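Local atomic coordinates of glycosyl hydrolase family 2, TIM barrel domain protein (PDB entry 6DXU), a protein that probably hydrolyses beta-glucuronides, releasing glucuronic acid, as a family 2 glycoside hydrolase of the human gut bacterium Parabacteroides merdae. Residues 85-90 / 168-173; 73-78 / 185-190; 41-46 / 90-95. One frame throughout, in Å; residues are numbered along the deposited sequence.

Contact 1: 85-90 / 168-173. With NA (sodium ion), chain O.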
ATOM      1  N   ASN D  85     -30.774  11.130 -14.054  1.00 20.89           N
ATOM      2  CA  ASN D  85     -29.484  10.684 -14.574  1.00 20.05           C
ATOM      3  C   ASN D  85     -29.355   9.185 -14.326  1.00 18.47           C
ATOM      4  O   ASN D  85     -29.602   8.718 -13.207  1.00 21.40           O
ATOM      5  CB  ASN D  85     -28.325  11.394 -13.846  1.00 20.20           C
ATOM      6  CG  ASN D  85     -28.455  12.904 -13.812  1.00 27.31           C
ATOM      7  OD1 ASN D  85     -28.636  13.536 -14.847  1.00 23.96           O
ATOM      8  ND2 ASN D  85     -28.307  13.501 -12.607  1.00 27.42           N
ATOM      9  N   TYR D  86     -28.948   8.427 -15.342  1.00 21.82           N
ATOM     10  CA  TYR D  86     -28.818   6.987 -15.149  1.00 19.20           C
ATOM     11  C   TYR D  86     -27.776   6.671 -14.078  1.00 17.18           C
ATOM     12  O   TYR D  86     -26.806   7.404 -13.876  1.00 17.41           O
ATOM     13  CB  TYR D  86     -28.476   6.280 -16.466  1.00 18.54           C
ATOM     14  CG  TYR D  86     -27.033   6.276 -16.942  1.00 17.46           C
ATOM     15  CD1 TYR D  86     -26.396   7.445 -17.358  1.00 17.11           C
ATOM     16  CD2 TYR D  86     -26.329   5.071 -17.055  1.00 17.98           C
ATOM     17  CE1 TYR D  86     -25.053   7.414 -17.824  1.00 19.72           C
ATOM     18  CE2 TYR D  86     -25.025   5.027 -17.533  1.00 17.65           C
ATOM     19  CZ  TYR D  86     -24.389   6.195 -17.925  1.00 19.87           C
ATOM     20  OH  TYR D  86     -23.091   6.125 -18.404  1.00 18.97           O
ATOM     21  N   TYR D  87     -27.993   5.558 -13.381  1.00 19.26           N
ATOM     22  CA  TYR D  87     -27.184   5.218 -12.221  1.00 18.91           C
ATOM     23  C   TYR D  87     -25.811   4.721 -12.648  1.00 19.41           C
ATOM     24  O   TYR D  87     -25.702   3.749 -13.405  1.00 18.46           O
ATOM     25  CB  TYR D  87     -27.880   4.145 -11.391  1.00 15.89           C
ATOM     26  CG  TYR D  87     -27.075   3.695 -10.189  1.00 18.47           C
ATOM     27  CD1 TYR D  87     -26.882   4.540  -9.094  1.00 20.48           C
ATOM     28  CD2 TYR D  87     -26.517   2.416 -10.139  1.00 20.47           C
ATOM     29  CE1 TYR D  87     -26.155   4.113  -7.982  1.00 21.05           C
ATOM     30  CE2 TYR D  87     -25.787   1.984  -9.038  1.00 17.24           C
ATOM     31  CZ  TYR D  87     -25.610   2.842  -7.964  1.00 18.66           C
ATOM     32  OH  TYR D  87     -24.891   2.415  -6.866  1.00 18.09           O
ATOM     33  N   GLU D  88     -24.770   5.365 -12.131  1.00 18.07           N
ATOM     34  CA  GLU D  88     -23.388   4.932 -12.294  1.00 18.07           C
ATOM     35  C   GLU D  88     -22.815   4.760 -10.890  1.00 19.35           C
ATOM     36  O   GLU D  88     -22.478   5.739 -10.215  1.00 18.11           O
ATOM     37  CB  GLU D  88     -22.610   5.949 -13.121  1.00 20.64           C
ATOM     38  CG  GLU D  88     -23.044   5.969 -14.597  1.00 17.29           C
ATOM     39  CD  GLU D  88     -22.181   6.906 -15.429  1.00 19.57           C
ATOM     40  OE1 GLU D  88     -22.513   8.116 -15.528  1.00 19.89           O
ATOM     41  OE2 GLU D  88     -21.154   6.425 -15.948  1.00 22.02           O
ATOM     42  N   GLY D  89     -22.712   3.517 -10.435  1.00 16.99           N
ATOM     43  CA  GLY D  89     -22.289   3.273  -9.080  1.00 16.67           C
ATOM     44  C   GLY D  89     -22.239   1.783  -8.816  1.00 18.46           C
ATOM     45  O   GLY D  89     -22.360   0.967  -9.731  1.00 17.04           O
ATOM     46  N   PRO D  90     -22.035   1.405  -7.565  1.00 18.59           N
ATOM     47  CA  PRO D  90     -21.959  -0.017  -7.228  1.00 17.12           C
ATOM     48  C   PRO D  90     -23.332  -0.652  -7.039  1.00 17.00           C
ATOM     49  O   PRO D  90     -24.337  -0.002  -6.744  1.00 17.97           O
ATOM     50  CB  PRO D  90     -21.166  -0.025  -5.912  1.00 20.48           C
ATOM     51  CG  PRO D  90     -21.457   1.313  -5.296  1.00 19.80           C
ATOM     52  CD  PRO D  90     -21.607   2.276  -6.451  1.00 18.53           C
ATOM     53  N   CYS D 168     -20.844  -5.376  -8.740  1.00 17.62           N
ATOM     54  CA  CYS D 168     -20.549  -4.725 -10.008  1.00 15.13           C
ATOM     55  C   CYS D 168     -20.604  -3.222  -9.800  1.00 18.70           C
ATOM     56  O   CYS D 168     -21.404  -2.723  -9.009  1.00 20.68           O
ATOM     57  CB  CYS D 168     -21.539  -5.127 -11.135  1.00 16.59           C
ATOM     58  SG  CYS D 168     -21.387  -6.837 -11.655  1.00 19.30           S
ATOM     59  N   ASP D 169     -19.761  -2.496 -10.527  1.00 18.20           N
ATOM     60  CA  ASP D 169     -19.600  -1.071 -10.275  1.00 20.08           C
ATOM     61  C   ASP D 169     -19.403  -0.372 -11.610  1.00 16.73           C
ATOM     62  O   ASP D 169     -18.421  -0.634 -12.311  1.00 18.21           O
ATOM     63  CB  ASP D 169     -18.403  -0.853  -9.323  1.00 17.68           C
ATOM     64  CG  ASP D 169     -18.261   0.588  -8.838  1.00 26.25           C
ATOM     65  OD1 ASP D 169     -19.022   1.463  -9.260  1.00 28.56           O
ATOM     66  OD2 ASP D 169     -17.361   0.842  -8.000  1.00 34.88           O
ATOM     67  N   ASN D 170     -20.337   0.490 -11.981  1.00 17.13           N
ATOM     68  CA  ASN D 170     -20.145   1.341 -13.148  1.00 16.92           C
ATOM     69  C   ASN D 170     -20.035   2.804 -12.742  1.00 17.16           C
ATOM     70  O   ASN D 170     -20.486   3.685 -13.471  1.00 18.63           O
ATOM     71  CB  ASN D 170     -21.251   1.125 -14.195  1.00 17.73           C
ATOM     72  CG  ASN D 170     -22.617   1.641 -13.745  1.00 17.74           C
ATOM     73  OD1 ASN D 170     -22.952   1.598 -12.561  1.00 18.39           O
ATOM     74  ND2 ASN D 170     -23.426   2.104 -14.703  1.00 17.76           N
ATOM     75  N   SER D 171     -19.437   3.075 -11.576  1.00 17.84           N
ATOM     76  CA  SER D 171     -19.130   4.448 -11.206  1.00 17.40           C
ATOM     77  C   SER D 171     -18.375   5.120 -12.341  1.00 15.96           C
ATOM     78  O   SER D 171     -17.574   4.483 -13.038  1.00 16.86           O
ATOM     79  CB  SER D 171     -18.270   4.503  -9.926  1.00 18.62           C
ATOM     80  OG  SER D 171     -18.951   3.941  -8.814  1.00 20.28           O
ATOM     81  N   ARG D 172     -18.648   6.406 -12.532  1.00 15.96           N
ATOM     82  CA  ARG D 172     -17.843   7.211 -13.437  1.00 17.61           C
ATOM     83  C   ARG D 172     -16.383   7.144 -13.005  1.00 18.90           C
ATOM     84  O   ARG D 172     -16.077   7.137 -11.810  1.00 15.87           O
ATOM     85  CB  ARG D 172     -18.330   8.664 -13.419  1.00 20.15           C
ATOM     86  CG  ARG D 172     -19.751   8.837 -13.884  1.00 17.88           C
ATOM     87  CD  ARG D 172     -20.214  10.259 -13.673  1.00 19.34           C
ATOM     88  NE  ARG D 172     -19.685  11.180 -14.683  1.00 20.21           N
ATOM     89  CZ  ARG D 172     -20.244  11.401 -15.868  1.00 18.00           C
ATOM     90  NH1 ARG D 172     -21.349  10.749 -16.229  1.00 17.90           N
ATOM     91  NH2 ARG D 172     -19.706  12.299 -16.687  1.00 17.86           N
ATOM     92  N   ASP D 173     -15.476   7.083 -13.978  1.00 19.50           N
ATOM     93  CA  ASP D 173     -14.052   6.975 -13.657  1.00 17.82           C
ATOM     94  C   ASP D 173     -13.270   7.500 -14.852  1.00 18.68           C
ATOM     95  O   ASP D 173     -13.254   6.860 -15.905  1.00 18.23           O
ATOM     96  CB  ASP D 173     -13.699   5.525 -13.343  1.00 19.11           C
ATOM     97  CG  ASP D 173     -12.255   5.338 -12.913  1.00 24.22           C
ATOM     98  OD1 ASP D 173     -11.444   6.293 -12.999  1.00 20.22           O
ATOM     99  OD2 ASP D 173     -11.944   4.198 -12.500  1.00 19.91           O
TER
HETATM  100 NA    NA O 904     -14.434   6.464 -17.913  1.00 21.18          NA
HETATM  101  O   HOH W   1     -20.423   7.616 -10.586  1.00 17.73           O
HETATM  102  O   HOH W   2     -16.423   6.165 -16.661  1.00 19.78           O
HETATM  103  O   HOH W   3     -14.762   8.857 -18.263  1.00 17.62           O
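The backbone oxygen of Tyr87 is gripped by two side-chain amides. Asn170 ND2 reaches Tyr87 O at 3.1 Å, lying in the carbonyl plane and on a lone pair, and the second donor is Asn75 ND2 of a nearby loop. The other end of the Asn170 amide works too: its OD1 accepts from Gly89 N at 2.9 Å, although this N-H arrives from above the plane of the side-chain carbonyl. Setting CG between its own backbone N and carbonyl carbon (chi1 69°) turns the Asn170 side chain back over 85-90, while Asn170 N donates to Gly89 O at 3.1 Å. It is a good example of one asparagine standing in for sheet bonding where a strand gives out. Ile186 O gives ND2 a further acceptor, which helps to fix the amide against flipping.

Charge takes over farther along. Arg172 NH1 forms a salt bridge with Glu88 OE1 at 3.0 Å, its N-H directed to the syn lone pair, and because the carboxylate and guanidinium planes stand 79° apart, the pair meets by one prong. The stronger partner of Arg172 is Glu49 of the second subunit, bound through NE. Glu88 CG rests 3.5 Å above one face of the Tyr86 ring, offset toward its rim, and a water bridges Glu88 O to Arg172 N.

Asp169 OD1 accepts from both Ser171 OG and Ser171 N, the latter at 2.9 Å, which closes an Asx turn that begins at the last residue of strand 162-169. Beyond it, Asp173 O binds a sodium ion at 2.4 Å, with Met176 O, Pro178 O and two waters. Pro90 and Asp169 form the last antiparallel, non-hydrogen-bonded pair between two inner strands of the sheet, and the arrangement is the end of that strand pair passing into loops in the sugar-binding domain of a family 2 glycoside hydrolase.

Contact 2: 73-78 / 185-190. With NA (sodium ion), chain N.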
ATOM      1  N   CYS D  73     -29.303  -5.676 -15.923  1.00 17.60           N
ATOM      2  CA  CYS D  73     -28.583  -4.414 -16.031  1.00 18.45           C
ATOM      3  C   CYS D  73     -29.152  -3.420 -15.026  1.00 21.97           C
ATOM      4  O   CYS D  73     -30.382  -3.304 -14.889  1.00 17.64           O
ATOM      5  CB  CYS D  73     -28.678  -3.866 -17.464  1.00 16.97           C
ATOM      6  SG  CYS D  73     -27.824  -2.297 -17.681  1.00 18.83           S
ATOM      7  N   PHE D  74     -28.253  -2.716 -14.309  1.00 16.75           N
ATOM      8  CA  PHE D  74     -28.680  -1.701 -13.345  1.00 18.28           C
ATOM      9  C   PHE D  74     -29.651  -0.709 -13.962  1.00 21.15           C
ATOM     10  O   PHE D  74     -30.489  -0.136 -13.259  1.00 20.09           O
ATOM     11  CB  PHE D  74     -27.498  -0.864 -12.827  1.00 18.98           C
ATOM     12  CG  PHE D  74     -26.457  -1.612 -12.031  1.00 18.14           C
ATOM     13  CD1 PHE D  74     -26.627  -2.927 -11.649  1.00 17.92           C
ATOM     14  CD2 PHE D  74     -25.303  -0.940 -11.624  1.00 18.33           C
ATOM     15  CE1 PHE D  74     -25.649  -3.575 -10.898  1.00 18.78           C
ATOM     16  CE2 PHE D  74     -24.328  -1.576 -10.860  1.00 17.95           C
ATOM     17  CZ  PHE D  74     -24.504  -2.894 -10.501  1.00 17.41           C
ATOM     18  N   ASN D  75     -29.516  -0.464 -15.264  1.00 18.14           N
ATOM     19  CA  ASN D  75     -30.076   0.702 -15.931  1.00 17.17           C
ATOM     20  C   ASN D  75     -31.207   0.341 -16.883  1.00 18.15           C
ATOM     21  O   ASN D  75     -31.484   1.098 -17.819  1.00 17.53           O
ATOM     22  CB  ASN D  75     -28.964   1.415 -16.685  1.00 15.81           C
ATOM     23  CG  ASN D  75     -27.760   1.668 -15.801  1.00 20.35           C
ATOM     24  OD1 ASN D  75     -26.711   1.032 -15.948  1.00 15.67           O
ATOM     25  ND2 ASN D  75     -27.914   2.589 -14.867  1.00 17.48           N
ATOM     26  N   ALA D  76     -31.853  -0.805 -16.658  1.00 16.12           N
ATOM     27  CA  ALA D  76     -32.913  -1.263 -17.557  1.00 20.04           C
ATOM     28  C   ALA D  76     -33.983  -0.204 -17.735  1.00 23.98           C
ATOM     29  O   ALA D  76     -34.558  -0.069 -18.824  1.00 24.65           O
ATOM     30  CB  ALA D  76     -33.528  -2.554 -17.020  1.00 18.82           C
ATOM     31  N   GLU D  77     -34.257   0.558 -16.686  1.00 20.63           N
ATOM     32  CA  GLU D  77     -35.258   1.608 -16.742  1.00 21.49           C
ATOM     33  C   GLU D  77     -34.682   3.012 -16.672  1.00 22.15           C
ATOM     34  O   GLU D  77     -35.159   3.901 -17.396  1.00 21.81           O
ATOM     35  CB  GLU D  77     -36.278   1.387 -15.619  1.00 26.76           C
ATOM     36  CG  GLU D  77     -37.496   2.241 -15.736  1.00 40.78           C
ATOM     37  CD  GLU D  77     -38.729   1.585 -15.119  1.00 48.08           C
ATOM     38  OE1 GLU D  77     -38.573   0.600 -14.357  1.00 53.62           O
ATOM     39  OE2 GLU D  77     -39.850   2.072 -15.390  1.00 39.48           O
ATOM     40  N   ASP D  78     -33.666   3.261 -15.833  1.00 19.32           N
ATOM     41  CA  ASP D  78     -33.293   4.650 -15.600  1.00 18.06           C
ATOM     42  C   ASP D  78     -32.445   5.244 -16.725  1.00 20.73           C
ATOM     43  O   ASP D  78     -32.275   6.470 -16.760  1.00 22.76           O
ATOM     44  CB  ASP D  78     -32.596   4.813 -14.230  1.00 17.50           C
ATOM     45  CG  ASP D  78     -31.169   4.229 -14.167  1.00 24.32           C
ATOM     46  OD1 ASP D  78     -30.627   3.685 -15.150  1.00 20.99           O
ATOM     47  OD2 ASP D  78     -30.566   4.347 -13.078  1.00 19.20           O
ATOM     48  N   ASN D 185     -24.504   4.647 -23.003  1.00 19.99           N
ATOM     49  CA  ASN D 185     -24.464   4.402 -21.569  1.00 22.63           C
ATOM     50  C   ASN D 185     -23.350   3.436 -21.220  1.00 20.00           C
ATOM     51  O   ASN D 185     -23.195   2.392 -21.865  1.00 21.31           O
ATOM     52  CB  ASN D 185     -25.784   3.817 -21.080  1.00 18.96           C
ATOM     53  CG  ASN D 185     -26.933   4.770 -21.264  1.00 20.88           C
ATOM     54  OD1 ASN D 185     -26.948   5.844 -20.686  1.00 19.05           O
ATOM     55  ND2 ASN D 185     -27.895   4.381 -22.072  1.00 20.18           N
ATOM     56  N   ILE D 186     -22.610   3.772 -20.167  1.00 18.76           N
ATOM     57  CA  ILE D 186     -21.600   2.878 -19.599  1.00 16.70           C
ATOM     58  C   ILE D 186     -22.330   2.072 -18.533  1.00 15.36           C
ATOM     59  O   ILE D 186     -22.402   2.446 -17.354  1.00 15.72           O
ATOM     60  CB  ILE D 186     -20.405   3.645 -19.049  1.00 17.66           C
ATOM     61  CG1 ILE D 186     -19.854   4.551 -20.154  1.00 18.25           C
ATOM     62  CG2 ILE D 186     -19.312   2.667 -18.576  1.00 14.63           C
ATOM     63  CD1 ILE D 186     -18.709   5.436 -19.684  1.00 20.07           C
ATOM     64  N   TYR D 187     -22.897   0.963 -18.963  1.00 17.40           N
ATOM     65  CA  TYR D 187     -23.894   0.250 -18.181  1.00 17.27           C
ATOM     66  C   TYR D 187     -23.253  -0.527 -17.039  1.00 17.39           C
ATOM     67  O   TYR D 187     -22.055  -0.832 -17.048  1.00 17.80           O
ATOM     68  CB  TYR D 187     -24.659  -0.707 -19.083  1.00 18.08           C
ATOM     69  CG  TYR D 187     -25.784  -0.092 -19.874  1.00 20.74           C
ATOM     70  CD1 TYR D 187     -26.729   0.740 -19.256  1.00 20.49           C
ATOM     71  CD2 TYR D 187     -25.960  -0.407 -21.225  1.00 21.01           C
ATOM     72  CE1 TYR D 187     -27.805   1.270 -19.985  1.00 20.99           C
ATOM     73  CE2 TYR D 187     -27.045   0.114 -21.966  1.00 20.76           C
ATOM     74  CZ  TYR D 187     -27.950   0.945 -21.337  1.00 21.81           C
ATOM     75  OH  TYR D 187     -29.009   1.461 -22.045  1.00 19.91           O
ATOM     76  N   GLY D 188     -24.073  -0.877 -16.052  1.00 18.28           N
ATOM     77  CA  GLY D 188     -23.610  -1.633 -14.904  1.00 21.31           C
ATOM     78  C   GLY D 188     -24.386  -2.925 -14.751  1.00 18.03           C
ATOM     79  O   GLY D 188     -25.560  -3.004 -15.127  1.00 16.38           O
ATOM     80  N   GLY D 189     -23.712  -3.947 -14.225  1.00 17.82           N
ATOM     81  CA  GLY D 189     -24.362  -5.160 -13.764  1.00 15.21           C
ATOM     82  C   GLY D 189     -23.948  -6.399 -14.541  1.00 18.42           C
ATOM     83  O   GLY D 189     -23.098  -6.367 -15.432  1.00 16.88           O
ATOM     84  N   LEU D 190     -24.590  -7.512 -14.176  1.00 18.18           N
ATOM     85  CA  LEU D 190     -24.326  -8.822 -14.780  1.00 19.58           C
ATOM     86  C   LEU D 190     -25.155  -8.950 -16.058  1.00 18.07           C
ATOM     87  O   LEU D 190     -26.083  -9.757 -16.175  1.00 17.29           O
ATOM     88  CB  LEU D 190     -24.637  -9.937 -13.783  1.00 17.52           C
ATOM     89  CG  LEU D 190     -23.670 -10.053 -12.588  1.00 18.45           C
ATOM     90  CD1 LEU D 190     -24.136 -11.099 -11.548  1.00 18.16           C
ATOM     91  CD2 LEU D 190     -22.255 -10.374 -13.056  1.00 16.96           C
TER
HETATM   92 NA    NA N 903     -32.176   8.962 -17.901  1.00 22.11          NA
HETATM   93  O   HOH W   4     -29.402   9.240 -18.157  1.00 21.68           O
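Phe74 meets the backbone of Gly188 and Gly189 in two ways at once. Its own N donates to Gly188 O at 2.8 Å, and its ring lies flat against the peptide that joins the two glycines, with Gly188 C 3.6 Å above the ring centre. Both glycine CA atoms make CH-pi contacts with this same face. A CB on Gly188 would run into Phe74 CD2, and one on Gly189 would be tight against CD1 as well as against the preceding carbonyl, so close approach of ring and peptide depends on the bare backbone.

Asn75 supplies the next contact. With CG anti to its carbonyl carbon (chi1 -51°), its OD1 accepts from Gly188 N at 3.3 Å, the donor lying nearly along the C=O axis (173°). Asn75 OD1 also lies in the plane of the Tyr187 ring, at its edge, 3.3 Å from CD1. Cys73 SG approaches that ring obliquely, 4.1 Å from the centroid, in a sulfur-aromatic contact, and also accepts a long bond from Asn75 N.

A second shell holds these groups in place. Asn75 ND2 donates to the syn lone pair of Asp78 OD1 at 2.9 Å, and the acceptor lies within 1° of the amide plane. Asp78 O in turn binds a sodium ion at 2.7 Å, together with Asp81 O, Val84 O and a water. Across the contact, Asn185 CB covers part of one Tyr187 face, while the hydroxyl of Tyr187 bonds to Asp335.

The example illustrates how a buried loop junction can be made almost wholly of neutral groups: peptide dipoles, an amide, a thiol and two rings. A charge enters through the Asp78 carboxylate, which would probably polarise the Asn75 amide and strengthen its N-H bond.

Contact 3: 41-46 / 90-95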
ATOM      1  N   LYS D  41     -29.286  -2.297  -5.498  1.00 16.63           N
ATOM      2  CA  LYS D  41     -28.684  -1.068  -5.992  1.00 20.68           C
ATOM      3  C   LYS D  41     -27.947  -0.387  -4.844  1.00 21.33           C
ATOM      4  O   LYS D  41     -28.536  -0.109  -3.796  1.00 27.41           O
ATOM      5  CB  LYS D  41     -29.756  -0.150  -6.573  1.00 23.75           C
ATOM      6  CG  LYS D  41     -29.251   1.224  -7.039  1.00 31.85           C
ATOM      7  CD  LYS D  41     -30.433   2.164  -7.356  1.00 33.74           C
ATOM      8  CE  LYS D  41     -30.018   3.629  -7.589  1.00 30.68           C
ATOM      9  NZ  LYS D  41     -29.521   4.331  -6.347  1.00 36.70           N
ATOM     10  N   GLY D  42     -26.658  -0.164  -5.008  1.00 19.46           N
ATOM     11  CA  GLY D  42     -25.873   0.475  -3.969  1.00 19.34           C
ATOM     12  C   GLY D  42     -24.931  -0.508  -3.296  1.00 19.84           C
ATOM     13  O   GLY D  42     -24.970  -1.716  -3.519  1.00 20.09           O
ATOM     14  N   ASP D  43     -24.083   0.035  -2.432  1.00 21.10           N
ATOM     15  CA  ASP D  43     -23.017  -0.769  -1.860  1.00 18.41           C
ATOM     16  C   ASP D  43     -23.433  -1.389  -0.530  1.00 19.98           C
ATOM     17  O   ASP D  43     -24.350  -0.922   0.144  1.00 21.22           O
ATOM     18  CB  ASP D  43     -21.772   0.089  -1.670  1.00 19.63           C
ATOM     19  CG  ASP D  43     -20.489  -0.647  -2.003  1.00 26.73           C
ATOM     20  OD1 ASP D  43     -20.519  -1.869  -2.275  1.00 20.40           O
ATOM     21  OD2 ASP D  43     -19.424   0.007  -1.973  1.00 26.15           O
ATOM     22  N   LEU D  44     -22.756  -2.476  -0.175  1.00 19.68           N
ATOM     23  CA  LEU D  44     -22.813  -3.042   1.165  1.00 19.68           C
ATOM     24  C   LEU D  44     -21.649  -2.494   1.989  1.00 18.58           C
ATOM     25  O   LEU D  44     -20.663  -1.987   1.450  1.00 16.90           O
ATOM     26  CB  LEU D  44     -22.720  -4.562   1.122  1.00 17.72           C
ATOM     27  CG  LEU D  44     -23.850  -5.247   0.360  1.00 20.90           C
ATOM     28  CD1 LEU D  44     -23.530  -6.719   0.273  1.00 20.76           C
ATOM     29  CD2 LEU D  44     -25.163  -4.998   1.102  1.00 17.83           C
ATOM     30  N   GLY D  45     -21.767  -2.613   3.302  1.00 17.17           N
ATOM     31  CA  GLY D  45     -20.677  -2.168   4.169  1.00 14.80           C
ATOM     32  C   GLY D  45     -19.496  -3.111   4.273  1.00 22.95           C
ATOM     33  O   GLY D  45     -18.487  -2.780   4.904  1.00 18.98           O
ATOM     34  N   GLY D  46     -19.596  -4.272   3.650  1.00 20.09           N
ATOM     35  CA  GLY D  46     -18.599  -5.328   3.695  1.00 19.32           C
ATOM     36  C   GLY D  46     -19.260  -6.631   3.307  1.00 22.02           C
ATOM     37  O   GLY D  46     -20.480  -6.768   3.365  1.00 18.52           O
ATOM     38  N   PRO D  90     -22.035   1.405  -7.565  1.00 18.59           N
ATOM     39  CA  PRO D  90     -21.959  -0.017  -7.228  1.00 17.12           C
ATOM     40  C   PRO D  90     -23.332  -0.652  -7.039  1.00 17.00           C
ATOM     41  O   PRO D  90     -24.337  -0.002  -6.744  1.00 17.97           O
ATOM     42  CB  PRO D  90     -21.166  -0.025  -5.912  1.00 20.48           C
ATOM     43  CG  PRO D  90     -21.457   1.313  -5.296  1.00 19.80           C
ATOM     44  CD  PRO D  90     -21.607   2.276  -6.451  1.00 18.53           C
ATOM     45  N   GLY D  91     -23.359  -1.961  -7.236  1.00 15.24           N
ATOM     46  CA  GLY D  91     -24.542  -2.747  -6.952  1.00 17.77           C
ATOM     47  C   GLY D  91     -24.113  -4.171  -6.716  1.00 18.18           C
ATOM     48  O   GLY D  91     -23.032  -4.587  -7.146  1.00 19.09           O
ATOM     49  N   TRP D  92     -24.957  -4.917  -6.021  1.00 15.79           N
ATOM     50  CA  TRP D  92     -24.598  -6.262  -5.606  1.00 13.76           C
ATOM     51  C   TRP D  92     -25.599  -7.288  -6.123  1.00 15.84           C
ATOM     52  O   TRP D  92     -26.787  -7.001  -6.253  1.00 17.41           O
ATOM     53  CB  TRP D  92     -24.537  -6.353  -4.102  1.00 14.82           C
ATOM     54  CG  TRP D  92     -23.287  -5.765  -3.494  1.00 15.37           C
ATOM     55  CD1 TRP D  92     -23.036  -4.442  -3.235  1.00 15.68           C
ATOM     56  CD2 TRP D  92     -22.138  -6.491  -3.050  1.00 18.10           C
ATOM     57  NE1 TRP D  92     -21.791  -4.301  -2.643  1.00 15.33           N
ATOM     58  CE2 TRP D  92     -21.227  -5.549  -2.508  1.00 17.97           C
ATOM     59  CE3 TRP D  92     -21.796  -7.853  -3.035  1.00 18.42           C
ATOM     60  CZ2 TRP D  92     -19.999  -5.922  -1.984  1.00 17.64           C
ATOM     61  CZ3 TRP D  92     -20.569  -8.219  -2.501  1.00 17.40           C
ATOM     62  CH2 TRP D  92     -19.686  -7.258  -1.990  1.00 16.70           C
ATOM     63  N   TYR D  93     -25.106  -8.505  -6.372  1.00 15.45           N
ATOM     64  CA  TYR D  93     -25.950  -9.653  -6.683  1.00 14.03           C
ATOM     65  C   TYR D  93     -25.617 -10.769  -5.707  1.00 17.14           C
ATOM     66  O   TYR D  93     -24.462 -10.944  -5.338  1.00 17.47           O
ATOM     67  CB  TYR D  93     -25.710 -10.174  -8.121  1.00 14.65           C
ATOM     68  CG  TYR D  93     -26.007  -9.177  -9.212  1.00 14.95           C
ATOM     69  CD1 TYR D  93     -27.259  -9.129  -9.807  1.00 15.82           C
ATOM     70  CD2 TYR D  93     -25.026  -8.303  -9.666  1.00 15.83           C
ATOM     71  CE1 TYR D  93     -27.543  -8.217 -10.821  1.00 16.99           C
ATOM     72  CE2 TYR D  93     -25.287  -7.393 -10.676  1.00 15.59           C
ATOM     73  CZ  TYR D  93     -26.550  -7.361 -11.257  1.00 17.35           C
ATOM     74  OH  TYR D  93     -26.836  -6.468 -12.263  1.00 16.99           O
ATOM     75  N   LYS D  94     -26.611 -11.556  -5.315  1.00 16.00           N
ATOM     76  CA  LYS D  94     -26.304 -12.729  -4.508  1.00 15.21           C
ATOM     77  C   LYS D  94     -27.195 -13.889  -4.919  1.00 18.85           C
ATOM     78  O   LYS D  94     -28.347 -13.699  -5.314  1.00 18.47           O
ATOM     79  CB  LYS D  94     -26.464 -12.469  -3.000  1.00 20.31           C
ATOM     80  CG  LYS D  94     -27.882 -12.180  -2.552  1.00 26.13           C
ATOM     81  CD  LYS D  94     -27.926 -11.807  -1.057  1.00 25.02           C
ATOM     82  CE  LYS D  94     -29.370 -11.564  -0.623  1.00 31.36           C
ATOM     83  NZ  LYS D  94     -29.474 -11.198   0.825  1.00 37.53           N
ATOM     84  N   THR D  95     -26.640 -15.096  -4.803  1.00 19.90           N
ATOM     85  CA  THR D  95     -27.383 -16.331  -5.028  1.00 18.83           C
ATOM     86  C   THR D  95     -26.813 -17.384  -4.084  1.00 20.34           C
ATOM     87  O   THR D  95     -25.753 -17.200  -3.476  1.00 18.73           O
ATOM     88  CB  THR D  95     -27.305 -16.790  -6.497  1.00 22.05           C
ATOM     89  OG1 THR D  95     -28.304 -17.791  -6.761  1.00 24.01           O
ATOM     90  CG2 THR D  95     -25.926 -17.364  -6.832  1.00 19.80           C
TER
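Both Leu44 and Trp92 carry CG anti to their carbonyl carbon (chi1 -61° and -77°), and this brings the leucine over a face of the indole. Leu44 CG stands almost on the normal of the five-membered ring, 3.7 Å from its centroid, and CD1 follows over the fused bond, 3.6 Å from Trp92 CD2. The edge of the same ring is polar: Trp92 NE1 donates to Asp43 OD1 at 2.8 Å, nearly straight and close to the ring plane. Leu44 N gives OD1 a second, weak bond, and Asp43 OD2 forms a salt bridge with Arg167 of the adjoining strand. Gly42 O also lies in the ring plane, 3.4 Å from Trp92 CD1.

The setting is the antiparallel six-stranded sheet of the sugar-binding domain. Lys41 pairs with Gly91 as a non-hydrogen-bonded antiparallel pair at the end of strand 37-41, after which Gly42, at a positive phi, takes the chain off across strand 90-97. Gly42 N still bonds to Pro90 O at 2.9 Å. Replacing Trp92 by an alanine would probably leave Asp43 OD1 without its straight N-H mate and open a gap beneath Leu44.

Pro90 CG packs against Asp43 CB at 3.8 Å, while Leu44 also touches Glu49 and Ala50 of helix 48-51. Just beyond, the backbone of Gly45 bonds to the second subunit.

How the contacts relate
The three contacts form one connected patch of the sugar-binding domain. Contacts 1 and 2 have their centres about 9 Å apart and are joined by a probable hydrogen bond from Tyr87 N to Asp78 OD2 at 2.9 Å; each also leads to its own sodium ion. Contacts 1 and 3, with centres about 12 Å apart, share Pro90 and neighbouring strands, with Gly91 N 2.7 Å from Cys168 O. Contacts 2 and 3, centres about 14 Å apart, meet where Tyr93 OH comes within 3.1 Å of Leu190 N. Contacts 1 and 3 also touch the second subunit, whereas contact 2 does not. No residue of the three belongs to either bicine pocket.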